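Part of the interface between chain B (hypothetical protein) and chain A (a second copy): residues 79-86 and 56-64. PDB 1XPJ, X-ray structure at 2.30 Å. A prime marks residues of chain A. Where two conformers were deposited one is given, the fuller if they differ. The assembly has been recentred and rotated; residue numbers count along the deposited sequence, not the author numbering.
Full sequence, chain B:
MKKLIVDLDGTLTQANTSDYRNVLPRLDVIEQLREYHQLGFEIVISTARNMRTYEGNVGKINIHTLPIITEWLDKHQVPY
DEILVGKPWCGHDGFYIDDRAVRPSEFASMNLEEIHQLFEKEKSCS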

ATOM      1  N   PRO B  79      22.330  -0.792  -9.953  1.00 23.97           N
ATOM      2  CA  PRO B  79      21.379  -1.763 -10.491  1.00 24.32           C
ATOM      3  C   PRO B  79      20.127  -1.798  -9.592  1.00 24.76           C
ATOM      4  O   PRO B  79      20.242  -1.797  -8.348  1.00 25.93           O
ATOM      5  CB  PRO B  79      22.162  -3.080 -10.420  1.00 24.28           C
ATOM      6  CG  PRO B  79      23.103  -2.877  -9.276  1.00 23.47           C
ATOM      7  CD  PRO B  79      23.529  -1.445  -9.392  1.00 23.64           C
ATOM      8  N   TYR B  80      18.945  -1.767 -10.199  1.00 24.31           N
ATOM      9  CA  TYR B  80      17.700  -1.972  -9.453  1.00 23.61           C
ATOM     10  C   TYR B  80      16.615  -2.546 -10.371  1.00 22.93           C
ATOM     11  O   TYR B  80      16.617  -2.304 -11.581  1.00 22.43           O
ATOM     12  CB  TYR B  80      17.244  -0.698  -8.718  1.00 23.88           C
ATOM     13  CG  TYR B  80      16.971   0.509  -9.591  1.00 25.19           C
ATOM     14  CD1 TYR B  80      15.701   0.733 -10.118  1.00 27.81           C
ATOM     15  CD2 TYR B  80      17.976   1.442  -9.880  1.00 25.98           C
ATOM     16  CE1 TYR B  80      15.429   1.854 -10.927  1.00 29.11           C
ATOM     17  CE2 TYR B  80      17.723   2.554 -10.690  1.00 26.56           C
ATOM     18  CZ  TYR B  80      16.440   2.754 -11.206  1.00 28.45           C
ATOM     19  OH  TYR B  80      16.153   3.830 -12.016  1.00 28.32           O
ATOM     20  N   ASP B  81      15.731  -3.356  -9.799  1.00 21.81           N
ATOM     21  CA  ASP B  81      14.593  -3.847 -10.549  1.00 21.09           C
ATOM     22  C   ASP B  81      13.298  -3.257 -10.048  1.00 20.64           C
ATOM     23  O   ASP B  81      12.307  -3.287 -10.756  1.00 20.53           O
ATOM     24  CB  ASP B  81      14.539  -5.375 -10.526  1.00 21.21           C
ATOM     25  CG  ASP B  81      15.848  -5.998 -10.936  1.00 21.00           C
ATOM     26  OD1 ASP B  81      16.209  -5.911 -12.122  1.00 21.26           O
ATOM     27  OD2 ASP B  81      16.601  -6.572 -10.130  1.00 21.97           O
ATOM     28  N   GLU B  82      13.321  -2.693  -8.838  1.00 20.81           N
ATOM     29  CA  GLU B  82      12.125  -2.174  -8.174  1.00 20.85           C
ATOM     30  C   GLU B  82      12.461  -1.001  -7.241  1.00 21.22           C
ATOM     31  O   GLU B  82      13.473  -1.039  -6.527  1.00 21.41           O
ATOM     32  CB  GLU B  82      11.458  -3.287  -7.353  1.00 20.22           C
ATOM     33  CG  GLU B  82      10.772  -4.365  -8.172  1.00 21.19           C
ATOM     34  CD  GLU B  82      10.101  -5.426  -7.328  1.00 23.20           C
ATOM     35  OE1 GLU B  82       9.563  -5.063  -6.240  1.00 24.21           O
ATOM     36  OE2 GLU B  82      10.094  -6.614  -7.757  1.00 21.14           O
ATOM     37  N   ILE B  83      11.623   0.029  -7.235  1.00 21.29           N
ATOM     38  CA  ILE B  83      11.648   0.967  -6.121  1.00 22.74           C
ATOM     39  C   ILE B  83      10.330   0.930  -5.360  1.00 23.60           C
ATOM     40  O   ILE B  83       9.250   0.998  -5.959  1.00 24.12           O
ATOM     41  CB  ILE B  83      11.990   2.427  -6.530  1.00 22.70           C
ATOM     42  CG1 ILE B  83      13.272   2.487  -7.356  1.00 22.96           C
ATOM     43  CG2 ILE B  83      12.134   3.308  -5.269  1.00 22.34           C
ATOM     44  CD1 ILE B  83      13.480   3.828  -8.057  1.00 24.56           C
ATOM     45  N   LEU B  84      10.438   0.834  -4.041  1.00 24.29           N
ATOM     46  CA  LEU B  84       9.285   0.870  -3.154  1.00 25.40           C
ATOM     47  C   LEU B  84       9.435   2.079  -2.269  1.00 25.73           C
ATOM     48  O   LEU B  84      10.465   2.241  -1.613  1.00 26.54           O
ATOM     49  CB  LEU B  84       9.252  -0.384  -2.265  1.00 25.33           C
ATOM     50  CG  LEU B  84       8.548  -1.681  -2.674  0.50 26.20           C
ATOM     51  CD1 LEU B  84       8.833  -2.079  -4.116  0.50 26.40           C
ATOM     52  CD2 LEU B  84       8.955  -2.815  -1.732  0.50 26.89           C
ATOM     53  N   VAL B  85       8.413   2.920  -2.221  1.00 26.25           N
ATOM     54  CA  VAL B  85       8.398   4.011  -1.251  1.00 25.99           C
ATOM     55  C   VAL B  85       7.337   3.750  -0.201  1.00 25.51           C
ATOM     56  O   VAL B  85       6.664   2.747  -0.252  1.00 25.37           O
ATOM     57  CB  VAL B  85       8.144   5.360  -1.923  1.00 26.35           C
ATOM     58  CG1 VAL B  85       9.387   5.806  -2.676  1.00 26.11           C
ATOM     59  CG2 VAL B  85       6.938   5.274  -2.856  1.00 27.31           C
ATOM     60  N   GLY B  86       7.193   4.659   0.753  1.00 25.69           N
ATOM     61  CA  GLY B  86       6.136   4.556   1.737  1.00 25.84           C
ATOM     62  C   GLY B  86       6.427   3.554   2.846  1.00 26.24           C
ATOM     63  O   GLY B  86       5.520   3.169   3.602  1.00 25.79           O
TER
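Chain A, residues 56-64: GNVGKINIH

Three hydrogen bonds join the N-cap and first turns of helix 58′-64′ to the strand of chain B, and two of them converge on Ile83. The side-chain amide of Asn62′ donates to the carbonyl of Ile83, with ND2 of Asn62′ 2.9 Å from O of Ile83, while the amide N of Ile83 donates to O of Gly59′ at 3.1 Å. Both backbone polar groups of one strand residue are thus satisfied by chain A. The third bond is nearly linear: ND2 of Asn57′, at the N-cap position, lies 3.1 Å from OE2 of Glu82. A water extends this network, accepting from ND2 of Asn62′ at 3.0 Å and from the backbone N of Val85 at 2.9 Å.

Residues 58′-64′ are helical, and their axis crosses that of the extended strand 82-84 almost at a right angle, at 99°, with a closest approach of 5.9 Å. Gly59′ comes closest in backbone terms, its CA 4.3 Å from CA of Glu82. A CB here would point toward the strand and come within 2.5 Å of OE1 of Glu82, a clash. CA of Gly59′ also makes a CA-H...O contact of 3.4 Å with O of Ile83. CD1 of Leu84 packs against the same glycine, 3.6 Å from its CA.

One turn further along, the CA-to-CB bond of Ile63′ points toward the strand stretch, and the residue has the largest area covered in the contact. Its CD1 sits 3.4 Å from O of Asp81 and 3.7 Å from CA of Glu82, and meets the edge of the Tyr80 ring at 3.7 Å from CE1. Looser apolar packing joins CG1 of Ile63′ to CG1 of Ile83 at 4.3 Å. The CA-to-CB bond of Ile61′ points away, and the residue makes no contact with the strand.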

ATOM      1  N   GLY A  56       0.584  -6.481 -10.793  1.00 24.02           N
ATOM      2  CA  GLY A  56       0.435  -5.933  -9.450  1.00 24.37           C
ATOM      3  C   GLY A  56       1.694  -5.385  -8.777  1.00 23.75           C
ATOM      4  O   GLY A  56       1.634  -4.873  -7.653  1.00 23.73           O
ATOM      5  N   ASN A  57       2.824  -5.491  -9.464  1.00 23.17           N
ATOM      6  CA  ASN A  57       4.091  -5.017  -8.943  1.00 23.31           C
ATOM      7  C   ASN A  57       4.224  -3.486  -8.991  1.00 23.42           C
ATOM      8  O   ASN A  57       4.676  -2.922  -9.998  1.00 23.98           O
ATOM      9  CB  ASN A  57       5.247  -5.676  -9.716  1.00 23.11           C
ATOM     10  CG  ASN A  57       6.559  -5.662  -8.948  1.00 22.68           C
ATOM     11  OD1 ASN A  57       6.771  -4.843  -8.051  1.00 24.05           O
ATOM     12  ND2 ASN A  57       7.447  -6.576  -9.295  1.00 21.89           N
ATOM     13  N   VAL A  58       3.855  -2.814  -7.907  1.00 23.42           N
ATOM     14  CA  VAL A  58       4.073  -1.363  -7.805  1.00 23.85           C
ATOM     15  C   VAL A  58       5.563  -0.955  -7.783  1.00 23.40           C
ATOM     16  O   VAL A  58       5.904   0.180  -8.152  1.00 23.70           O
ATOM     17  CB  VAL A  58       3.193  -0.668  -6.689  1.00 24.34           C
ATOM     18  CG1 VAL A  58       2.151  -1.644  -6.097  1.00 24.64           C
ATOM     19  CG2 VAL A  58       4.011  -0.026  -5.618  1.00 24.16           C
ATOM     20  N   GLY A  59       6.444  -1.881  -7.399  1.00 22.48           N
ATOM     21  CA  GLY A  59       7.874  -1.655  -7.510  1.00 21.72           C
ATOM     22  C   GLY A  59       8.312  -1.303  -8.924  1.00 21.81           C
ATOM     23  O   GLY A  59       9.153  -0.420  -9.106  1.00 22.16           O
ATOM     24  N   LYS A  60       7.752  -2.003  -9.917  1.00 21.49           N
ATOM     25  CA  LYS A  60       7.975  -1.719 -11.339  1.00 20.77           C
ATOM     26  C   LYS A  60       7.156  -0.514 -11.809  1.00 20.91           C
ATOM     27  O   LYS A  60       7.657   0.324 -12.555  1.00 21.73           O
ATOM     28  CB  LYS A  60       7.614  -2.932 -12.189  1.00 20.91           C
ATOM     29  CG  LYS A  60       8.778  -3.881 -12.463  0.50 20.71           C
ATOM     30  CD  LYS A  60       8.341  -5.335 -12.403  0.50 20.11           C
ATOM     31  CE  LYS A  60       9.235  -6.242 -13.272  0.50 20.11           C
ATOM     32  NZ  LYS A  60      10.674  -6.225 -12.868  0.50 18.82           N
ATOM     33  N   ILE A  61       5.899  -0.427 -11.380  1.00 20.34           N
ATOM     34  CA  ILE A  61       5.027   0.700 -11.725  1.00 20.09           C
ATOM     35  C   ILE A  61       5.661   2.039 -11.324  1.00 20.49           C
ATOM     36  O   ILE A  61       5.633   2.993 -12.105  1.00 20.05           O
ATOM     37  CB  ILE A  61       3.607   0.506 -11.109  1.00 19.89           C
ATOM     38  CG1 ILE A  61       2.909  -0.688 -11.777  1.00 20.33           C
ATOM     39  CG2 ILE A  61       2.748   1.753 -11.264  1.00 19.19           C
ATOM     40  CD1 ILE A  61       1.610  -1.093 -11.102  1.00 18.73           C
ATOM     41  N   ASN A  62       6.267   2.088 -10.132  1.00 21.11           N
ATOM     42  CA  ASN A  62       7.017   3.268  -9.675  1.00 22.01           C
ATOM     43  C   ASN A  62       8.138   3.699 -10.638  1.00 22.90           C
ATOM     44  O   ASN A  62       8.461   4.890 -10.731  1.00 22.85           O
ATOM     45  CB  ASN A  62       7.602   3.035  -8.268  1.00 21.58           C
ATOM     46  CG  ASN A  62       6.548   3.121  -7.155  1.00 20.48           C
ATOM     47  OD1 ASN A  62       5.431   3.588  -7.367  1.00 16.87           O
ATOM     48  ND2 ASN A  62       6.917   2.661  -5.957  1.00 18.19           N
ATOM     49  N   ILE A  63       8.710   2.733 -11.364  1.00 23.66           N
ATOM     50  CA  ILE A  63       9.847   3.003 -12.255  1.00 24.53           C
ATOM     51  C   ILE A  63       9.383   3.381 -13.642  1.00 24.59           C
ATOM     52  O   ILE A  63       9.844   4.367 -14.215  1.00 24.69           O
ATOM     53  CB  ILE A  63      10.815   1.779 -12.381  1.00 24.44           C
ATOM     54  CG1 ILE A  63      11.453   1.402 -11.045  1.00 24.80           C
ATOM     55  CG2 ILE A  63      11.926   2.059 -13.416  1.00 25.75           C
ATOM     56  CD1 ILE A  63      12.201   0.069 -11.111  1.00 23.62           C
ATOM     57  N   HIS A  64       8.485   2.574 -14.193  1.00 25.15           N
ATOM     58  CA  HIS A  64       8.174   2.671 -15.613  1.00 25.32           C
ATOM     59  C   HIS A  64       6.933   3.492 -15.912  1.00 25.17           C
ATOM     60  O   HIS A  64       6.823   4.071 -16.988  1.00 25.66           O
ATOM     61  CB  HIS A  64       8.017   1.271 -16.196  1.00 25.71           C
ATOM     62  CG  HIS A  64       9.289   0.476 -16.197  1.00 26.96           C
ATOM     63  ND1 HIS A  64       9.426  -0.713 -15.511  1.00 27.53           N
ATOM     64  CD2 HIS A  64      10.486   0.712 -16.787  1.00 27.33           C
ATOM     65  CE1 HIS A  64      10.649  -1.184 -15.693  1.00 28.18           C
ATOM     66  NE2 HIS A  64      11.313  -0.336 -16.459  1.00 28.08           N
TER
HETATM   67  O   HOH W   1       5.918   1.884  -3.250  1.00 28.85           O